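Local coordinates for chromosomal replication initiator protein dnaA (Thermotoga maritima, PDB 2Z4S) that binds and probably hydrolyses ATP and, in its ATP form, is thought to assemble on the replication origin to start chromosomal replication, at residues G208-Q213 / E243-L248. Numbering follows the deposited sequence.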
# COMPACT_ATOMS: atom_id res chain seq x y z
N GLY A 208 -8.31 4.87 18.35
CA GLY A 208 -8.13 5.00 19.79
C GLY A 208 -7.02 5.99 20.10
O GLY A 208 -7.11 6.77 21.03
N LYS A 209 -5.96 5.96 19.30
CA LYS A 209 -4.84 6.86 19.50
C LYS A 209 -5.24 8.32 19.26
O LYS A 209 -4.60 9.00 18.45
CB LYS A 209 -3.71 6.47 18.55
CG LYS A 209 -3.58 4.97 18.36
CD LYS A 209 -3.04 4.28 19.60
CE LYS A 209 -3.18 2.76 19.48
NZ LYS A 209 -2.55 2.02 20.61
N THR A 210 -6.26 8.81 19.95
CA THR A 210 -6.71 10.20 19.75
C THR A 210 -5.61 11.23 19.97
O THR A 210 -5.72 12.37 19.49
CB THR A 210 -7.94 10.58 20.65
OG1 THR A 210 -7.68 10.21 22.01
CG2 THR A 210 -9.21 9.88 20.15
N GLY A 211 -4.56 10.85 20.69
CA GLY A 211 -3.46 11.77 20.89
C GLY A 211 -2.89 12.10 19.52
O GLY A 211 -2.98 13.24 19.04
N VAL A 212 -2.32 11.07 18.89
CA VAL A 212 -1.74 11.18 17.55
C VAL A 212 -2.77 11.74 16.57
O VAL A 212 -2.44 12.61 15.76
CB VAL A 212 -1.27 9.82 17.02
CG1 VAL A 212 -1.01 9.90 15.52
CG2 VAL A 212 0.01 9.39 17.73
N GLN A 213 -3.99 11.22 16.64
CA GLN A 213 -5.05 11.67 15.75
C GLN A 213 -5.09 13.20 15.66
O GLN A 213 -5.14 13.77 14.56
CB GLN A 213 -6.40 11.13 16.21
CG GLN A 213 -6.59 9.66 15.91
CD GLN A 213 -8.00 9.19 16.16
OE1 GLN A 213 -8.96 9.88 15.81
NE2 GLN A 213 -8.15 8.00 16.75
N GLU A 243 -13.49 4.84 16.69
CA GLU A 243 -12.71 5.72 17.56
C GLU A 243 -11.87 6.70 16.76
O GLU A 243 -10.64 6.74 16.87
CB GLU A 243 -11.81 4.89 18.50
CG GLU A 243 -12.60 3.94 19.39
CD GLU A 243 -11.73 3.16 20.36
OE1 GLU A 243 -11.01 3.79 21.16
OE2 GLU A 243 -11.77 1.91 20.33
N PHE A 244 -12.54 7.51 15.95
CA PHE A 244 -11.85 8.48 15.12
C PHE A 244 -12.49 9.87 15.13
O PHE A 244 -13.69 10.03 14.87
CB PHE A 244 -11.75 7.96 13.68
CG PHE A 244 -10.35 7.63 13.24
CD1 PHE A 244 -9.72 6.48 13.68
CD2 PHE A 244 -9.66 8.51 12.40
CE1 PHE A 244 -8.41 6.21 13.30
CE2 PHE A 244 -8.36 8.25 12.02
CZ PHE A 244 -7.73 7.10 12.47
N GLN A 245 -11.68 10.88 15.41
CA GLN A 245 -12.15 12.25 15.43
C GLN A 245 -12.84 12.63 14.11
O GLN A 245 -12.20 12.69 13.06
CB GLN A 245 -10.97 13.20 15.70
CG GLN A 245 -10.42 13.08 17.11
CD GLN A 245 -9.08 13.79 17.30
OE1 GLN A 245 -8.87 14.89 16.78
NE2 GLN A 245 -8.19 13.17 18.07
N ASP A 246 -14.14 12.86 14.17
CA ASP A 246 -14.93 13.24 12.99
C ASP A 246 -14.24 14.30 12.14
O ASP A 246 -14.40 14.33 10.92
CB ASP A 246 -16.29 13.79 13.43
CG ASP A 246 -17.01 12.87 14.38
OD1 ASP A 246 -17.42 11.77 13.94
OD2 ASP A 246 -17.17 13.24 15.56
N ARG A 247 -13.49 15.19 12.77
CA ARG A 247 -12.82 16.23 12.02
C ARG A 247 -11.74 15.65 11.13
O ARG A 247 -11.47 16.18 10.06
CB ARG A 247 -12.22 17.28 12.96
CG ARG A 247 -11.42 16.72 14.10
CD ARG A 247 -10.76 17.84 14.86
NE ARG A 247 -9.81 17.32 15.84
CZ ARG A 247 -8.94 18.06 16.50
NH1 ARG A 247 -8.89 19.37 16.27
NH2 ARG A 247 -8.10 17.50 17.36
N LEU A 248 -11.12 14.57 11.58
CA LEU A 248 -10.10 13.90 10.79
C LEU A 248 -10.82 13.17 9.67
O LEU A 248 -10.56 13.39 8.49
CB LEU A 248 -9.35 12.88 11.63
CG LEU A 248 -7.86 13.12 11.77
CD1 LEU A 248 -7.22 11.84 12.28
CD2 LEU A 248 -7.25 13.54 10.45
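In the AAA+ module of DnaA, which has a P-loop NTPase fold, the starts of helices 210-224 and 246-253 meet at the periphery, away from the nucleotide, and the side-chain amide of Gln213 bridges to the backbone leading into the second helix. Glu243 offers its carbonyl O to Gln213 NE2 at 2.8 Å, in the carbonyl plane and close to the plane of the Gln213 amide; Gly208 N adds a weak bond to the same O. Leu206 O takes a second bond from Gln213 NE2. Phe244 lays its ring along this amide, the two planes 20° apart, with Gln213 OE1 over one ring face, offset toward the rim. Next comes Gln245, the N-cap residue, whose backbone N sits nearly on the axis of the side-chain carbonyl of Gln213, 2.9 Å from OE1, so that the amide is held at both ends. Its extended side chain runs back toward helix 210-224, where Gln245 NE2 lies 3.3 Å from Gln213 CB and bonds to Thr214 OG1. Arg247, in a cation-pi contact with Phe217, grips Gln245 OE1 side-on through NE and NH2, consistent with the amide being turned with NE2 toward Thr214. In van der Waals contact, CD1 of Leu248 packs against the Gln213 backbone, 3.6 Å from O.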